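Local coordinates for hypothetical membrane spanning protein (Vibrio fischeri, PDB 4RCK) that is of unknown function but carries a von Willebrand factor type A domain of the BatA type, which binds magnesium and probably mediates protein contacts, at the interface of chains A and B. Coordinates in Å, arbitrary orientation; residue numbers count along the deposited sequence, not the author numbering. Chains: chain A/B, Hypothetical membrane spanning protein.

Contact 1: the interface of chains A and B. Residues chain A 161-163, 166, 179, 202-206; chain B 35-37, 43, 46.
The apolar centre of this part of the interface between two copies of the von Willebrand A domain is the selenomethionine B:Met36 of strand 36-37, bent at chi2 and chi3 so that its tip turns onto the backbone of chain A rather than running straight out. Its SE crosses obliquely over A:Ile161, 3.9 Å from CG1, the branch held anti to the backbone N (chi1 -177°). The terminal CE lies beside the backbone at A:Arg203 and 3.7 Å from CA of A:Asn204. A second apolar pair meets tip to tip, SE of the selenomethionine A:Met166 standing 3.8 Å from CE1 of the B:Phe43 ring, while CD of B:Lys37 lies over one face of that ring, toward its rim. Toward one rim, the backbone carbonyl B:Lys37 O takes the N-H of A:Ala205 (N to O 3.1 Å), the first residue of helix 205-218. The side-chain amide oxygen OD1 of A:Asn204 accepts from A:Asp206 N at 2.7 Å, capping the same helix start. Toward the other rim the carboxylate of B:Asp35 is shared. A:Thr179 OG1 donates to the syn lone pair of OD1 at 2.7 Å, whereas B:Arg46 grips OD2 side-on with NE and NH2, a salt bridge within chain B that fixes the rotation of the guanidinium. A:Ile161 O lies above one face of that group, near its rim. NH2 also crosses to A:Thr179 O at 2.8 Å, approaching 57° out of the carbonyl plane.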
# COMPACT_ATOMS: atom_id res chain seq x y z
N ILE A 161 22.43 -20.51 -1.30
CA ILE A 161 23.27 -20.00 -0.21
C ILE A 161 24.16 -21.09 0.39
O ILE A 161 23.70 -22.16 0.80
CB ILE A 161 22.40 -19.35 0.89
CG1 ILE A 161 23.28 -18.76 1.99
CG2 ILE A 161 21.37 -20.33 1.44
CD1 ILE A 161 22.52 -17.92 2.99
N GLY A 162 25.46 -20.81 0.42
CA GLY A 162 26.46 -21.78 0.84
C GLY A 162 27.83 -21.38 0.32
O GLY A 162 27.95 -20.80 -0.76
N ALA A 163 28.87 -21.71 1.08
CA ALA A 163 30.22 -21.32 0.73
C ALA A 163 30.80 -22.18 -0.39
O ALA A 163 31.50 -21.68 -1.27
CB ALA A 163 31.13 -21.39 1.95
N MSE A 166 35.74 -25.23 1.05
CA MSE A 166 36.31 -24.37 2.08
C MSE A 166 37.44 -25.08 2.83
O MSE A 166 37.26 -26.19 3.32
CB MSE A 166 35.22 -23.93 3.07
CG MSE A 166 35.29 -22.47 3.49
SE MSE A 166 33.74 -21.92 4.54
CE MSE A 166 33.99 -23.07 6.10
N THR A 179 30.71 -27.11 1.82
CA THR A 179 29.60 -26.89 2.74
C THR A 179 28.21 -26.89 2.10
O THR A 179 27.20 -26.94 2.81
CB THR A 179 29.78 -25.56 3.47
OG1 THR A 179 29.81 -24.49 2.52
CG2 THR A 179 31.08 -25.55 4.26
N ALA A 202 24.98 -17.12 -3.32
CA ALA A 202 25.70 -16.36 -2.30
C ALA A 202 26.70 -17.25 -1.57
O ALA A 202 26.31 -18.16 -0.85
CB ALA A 202 24.73 -15.74 -1.30
N ARG A 203 27.98 -16.97 -1.76
CA ARG A 203 29.03 -17.78 -1.14
C ARG A 203 29.54 -17.15 0.15
O ARG A 203 30.35 -17.75 0.86
CB ARG A 203 30.18 -18.00 -2.12
CG ARG A 203 29.88 -19.05 -3.17
CD ARG A 203 31.06 -19.31 -4.09
NE ARG A 203 30.81 -20.45 -4.97
CZ ARG A 203 30.14 -20.37 -6.12
NH1 ARG A 203 29.64 -19.21 -6.52
NH2 ARG A 203 29.96 -21.46 -6.86
N ASN A 204 29.06 -15.94 0.44
CA ASN A 204 29.32 -15.30 1.73
C ASN A 204 28.30 -14.20 2.02
O ASN A 204 27.40 -13.96 1.22
CB ASN A 204 30.75 -14.74 1.79
CG ASN A 204 30.97 -13.60 0.83
OD1 ASN A 204 30.63 -12.45 1.12
ND2 ASN A 204 31.55 -13.90 -0.33
N ALA A 205 28.46 -13.55 3.17
CA ALA A 205 27.48 -12.56 3.64
C ALA A 205 27.45 -11.31 2.77
O ALA A 205 26.43 -10.63 2.68
CB ALA A 205 27.77 -12.19 5.08
N ASP A 206 28.58 -10.99 2.14
CA ASP A 206 28.69 -9.78 1.33
C ASP A 206 28.06 -9.98 -0.04
O ASP A 206 27.40 -9.09 -0.56
CB ASP A 206 30.15 -9.36 1.20
CG ASP A 206 30.74 -8.88 2.51
OD1 ASP A 206 30.12 -9.14 3.56
OD2 ASP A 206 31.82 -8.26 2.48
N ASP B 35 28.63 -20.80 7.72
CA ASP B 35 29.18 -20.74 6.38
C ASP B 35 29.71 -19.36 6.08
O ASP B 35 30.81 -19.19 5.53
CB ASP B 35 28.09 -21.11 5.37
CG ASP B 35 28.43 -22.33 4.56
OD1 ASP B 35 29.63 -22.65 4.46
OD2 ASP B 35 27.50 -22.96 4.02
N MSE B 36 28.93 -18.37 6.47
CA MSE B 36 28.98 -17.04 5.88
C MSE B 36 30.07 -16.13 6.42
O MSE B 36 30.14 -15.83 7.61
CB MSE B 36 27.61 -16.39 6.02
CG MSE B 36 26.50 -17.20 5.35
SE MSE B 36 26.51 -17.10 3.39
CE MSE B 36 27.83 -18.47 2.95
N LYS B 37 30.90 -15.67 5.49
CA LYS B 37 32.05 -14.83 5.77
C LYS B 37 31.69 -13.35 5.63
O LYS B 37 31.19 -12.93 4.59
CB LYS B 37 33.19 -15.19 4.82
CG LYS B 37 34.47 -14.44 5.04
CD LYS B 37 35.25 -15.03 6.20
CE LYS B 37 36.74 -14.88 5.98
NZ LYS B 37 37.51 -15.20 7.22
N PHE B 43 33.09 -15.68 10.71
CA PHE B 43 32.09 -16.62 10.21
C PHE B 43 30.86 -16.63 11.12
O PHE B 43 30.98 -16.71 12.34
CB PHE B 43 32.68 -18.03 10.10
CG PHE B 43 33.61 -18.21 8.94
CD1 PHE B 43 33.12 -18.55 7.69
CD2 PHE B 43 34.97 -18.04 9.10
CE1 PHE B 43 33.98 -18.72 6.62
CE2 PHE B 43 35.84 -18.21 8.03
CZ PHE B 43 35.34 -18.55 6.79
N ARG B 46 24.23 -19.36 8.60
CA ARG B 46 23.46 -18.93 7.44
C ARG B 46 22.23 -18.11 7.82
O ARG B 46 22.00 -17.03 7.27
CB ARG B 46 23.03 -20.14 6.61
CG ARG B 46 24.19 -20.88 5.96
CD ARG B 46 23.75 -22.23 5.43
NE ARG B 46 24.78 -22.86 4.59
CZ ARG B 46 24.73 -24.12 4.17
NH1 ARG B 46 23.72 -24.90 4.52
NH2 ARG B 46 25.70 -24.60 3.41

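Contact 2: the interface of chains A and B. Residues chain A 129-133, 161, 188; chain B 26, 28, 30-31, 46, 71, 106.
The end of strand 124-131 and the following turn of chain A, with strand 154-161 and helix 185-195 behind, meet strands 19-26 and 65-71, the 3-10 helix 29-32 and the starts of helices 46-60 and 106-118 of chain B. The site is the metal-ion-dependent adhesion site (MIDAS) of the von Willebrand A fold: B:Asp26, B:Ser28 and B:Ser30 form the DXSXS motif, and A:Asp132 supplies the aspartate from the other chain. Magnesium is seen at the two serines in this crystal. CG of A:Asp132 takes the crowded position between backbone N and carbonyl carbon (chi1 54°), sending the carboxylate across to the motif. Its OD2 receives the hydroxyl OG of B:Ser30 at 2.6 Å from above the carboxylate plane, 43° out of it; NH1 of B:Arg46 adds a weak bond and salt bridge, which may offset the crowded negative charge. The side chains of A:Asp132 and B:Asp26 cross at about a right angle, their carboxylate planes 62° apart. B:Asp26 OD1 accepts both OG and N of B:Ser28, which holds the B:Asp26 carboxylate in its rotation, while the anti lone pair of OD2 faces A:Ser131 OG at 2.8 Å. A:Gly133 N donates to that OG, whose one hydrogen can serve either B:Asp26 OD2 or A:Gly133 O at a time. Apolar groups flank the site: CD1 of A:Leu129 packs 3.7 Å from CE2 of B:Phe71, CD2 of A:Leu129 turns to CG2 of B:Ile106, and CE of the selenomethionine B:Met31 sits 3.7 Å from CG2 of A:Ile161.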
# COMPACT_ATOMS: atom_id res chain seq x y z
N LEU A 129 12.83 -16.54 -3.01
CA LEU A 129 13.12 -17.78 -2.31
C LEU A 129 14.62 -18.00 -2.18
O LEU A 129 15.36 -17.86 -3.15
CB LEU A 129 12.48 -18.97 -3.04
CG LEU A 129 13.10 -20.35 -2.85
CD1 LEU A 129 12.57 -21.02 -1.59
CD2 LEU A 129 12.86 -21.22 -4.08
N LEU A 130 15.06 -18.35 -0.97
CA LEU A 130 16.44 -18.77 -0.77
C LEU A 130 16.46 -20.11 -0.04
O LEU A 130 15.59 -20.40 0.79
CB LEU A 130 17.24 -17.72 -0.01
CG LEU A 130 17.20 -17.76 1.52
CD1 LEU A 130 18.56 -17.40 2.06
CD2 LEU A 130 16.15 -16.81 2.05
N SER A 131 17.46 -20.93 -0.36
CA SER A 131 17.57 -22.28 0.19
C SER A 131 19.02 -22.75 0.14
O SER A 131 19.80 -22.32 -0.70
CB SER A 131 16.68 -23.26 -0.59
OG SER A 131 16.78 -24.57 -0.07
N ASP A 132 19.39 -23.62 1.08
CA ASP A 132 20.73 -24.19 1.11
C ASP A 132 20.67 -25.57 0.48
O ASP A 132 21.70 -26.18 0.16
CB ASP A 132 21.27 -24.26 2.55
CG ASP A 132 20.34 -25.01 3.51
OD1 ASP A 132 19.42 -25.71 3.02
OD2 ASP A 132 20.53 -24.90 4.75
N GLY A 133 19.44 -26.04 0.28
CA GLY A 133 19.23 -27.44 0.01
C GLY A 133 18.37 -27.74 -1.20
O GLY A 133 17.66 -26.87 -1.72
N ILE A 161 22.43 -20.51 -1.30
CA ILE A 161 23.27 -20.00 -0.21
C ILE A 161 24.16 -21.09 0.39
O ILE A 161 23.70 -22.16 0.80
CB ILE A 161 22.40 -19.35 0.89
CG1 ILE A 161 23.28 -18.76 1.99
CG2 ILE A 161 21.37 -20.33 1.44
CD1 ILE A 161 22.52 -17.92 2.99
N LEU A 188 16.81 -24.72 -8.80
CA LEU A 188 16.62 -23.32 -8.43
C LEU A 188 16.71 -22.40 -9.64
O LEU A 188 16.00 -21.40 -9.73
CB LEU A 188 17.65 -22.92 -7.38
CG LEU A 188 17.18 -22.86 -5.92
CD1 LEU A 188 16.26 -24.02 -5.60
CD2 LEU A 188 18.37 -22.84 -4.98
N ASP B 26 14.36 -20.40 4.13
CA ASP B 26 14.67 -21.77 4.52
C ASP B 26 15.01 -21.88 6.01
O ASP B 26 15.85 -21.13 6.51
CB ASP B 26 15.84 -22.28 3.67
CG ASP B 26 16.04 -23.79 3.77
OD1 ASP B 26 15.91 -24.36 4.87
OD2 ASP B 26 16.36 -24.41 2.73
N SER B 28 15.61 -25.08 7.50
CA SER B 28 16.15 -26.42 7.74
C SER B 28 17.38 -26.37 8.63
O SER B 28 18.04 -25.34 8.74
CB SER B 28 16.50 -27.10 6.42
OG SER B 28 17.47 -26.36 5.70
N SER B 30 20.28 -27.34 8.33
CA SER B 30 21.55 -27.04 7.67
C SER B 30 21.84 -25.53 7.65
O SER B 30 22.97 -25.11 7.38
CB SER B 30 21.55 -27.60 6.24
OG SER B 30 20.33 -27.34 5.56
N MSE B 31 20.82 -24.74 7.96
CA MSE B 31 20.95 -23.30 8.13
C MSE B 31 21.87 -22.94 9.28
O MSE B 31 22.36 -21.81 9.37
CB MSE B 31 19.59 -22.66 8.37
CG MSE B 31 18.72 -22.53 7.13
SE MSE B 31 19.04 -20.89 6.12
CE MSE B 31 20.19 -21.61 4.69
N ARG B 46 24.23 -19.36 8.60
CA ARG B 46 23.46 -18.93 7.44
C ARG B 46 22.23 -18.11 7.82
O ARG B 46 22.00 -17.03 7.27
CB ARG B 46 23.03 -20.14 6.61
CG ARG B 46 24.19 -20.88 5.96
CD ARG B 46 23.75 -22.23 5.43
NE ARG B 46 24.78 -22.86 4.59
CZ ARG B 46 24.73 -24.12 4.17
NH1 ARG B 46 23.72 -24.90 4.52
NH2 ARG B 46 25.70 -24.60 3.41
N PHE B 71 9.93 -22.50 5.59
CA PHE B 71 9.70 -23.87 5.14
C PHE B 71 10.74 -24.93 5.52
O PHE B 71 11.78 -24.64 6.12
CB PHE B 71 9.54 -23.91 3.61
CG PHE B 71 10.83 -23.71 2.85
CD1 PHE B 71 11.59 -24.79 2.43
CD2 PHE B 71 11.27 -22.44 2.54
CE1 PHE B 71 12.77 -24.61 1.74
CE2 PHE B 71 12.45 -22.24 1.85
CZ PHE B 71 13.20 -23.33 1.45
N ILE B 106 10.47 -27.25 -0.91
CA ILE B 106 10.58 -26.05 -1.72
C ILE B 106 9.28 -25.80 -2.48
O ILE B 106 8.77 -24.68 -2.50
CB ILE B 106 11.77 -26.14 -2.70
CG1 ILE B 106 13.08 -26.24 -1.92
CG2 ILE B 106 11.79 -24.93 -3.62
CD1 ILE B 106 14.32 -26.21 -2.78

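About 12 Å separates the C-alpha centres of contact 1 and contact 2, which are neighbouring patches of one two-fold symmetric interface and recur with the chains exchanged. A:Ile161 and B:Arg46 belong to both. The isoleucine turns different branches to selenomethionines in the two patches, and the guanidinium reaches a carboxylate in each, so packing around the metal site may be coupled to that of the strand 36-37 region. Because the MIDAS residues come from two chains, the arrangement resembles an exchange of segments between subunits; the crystal by itself does not establish that such a dimer forms in the cell.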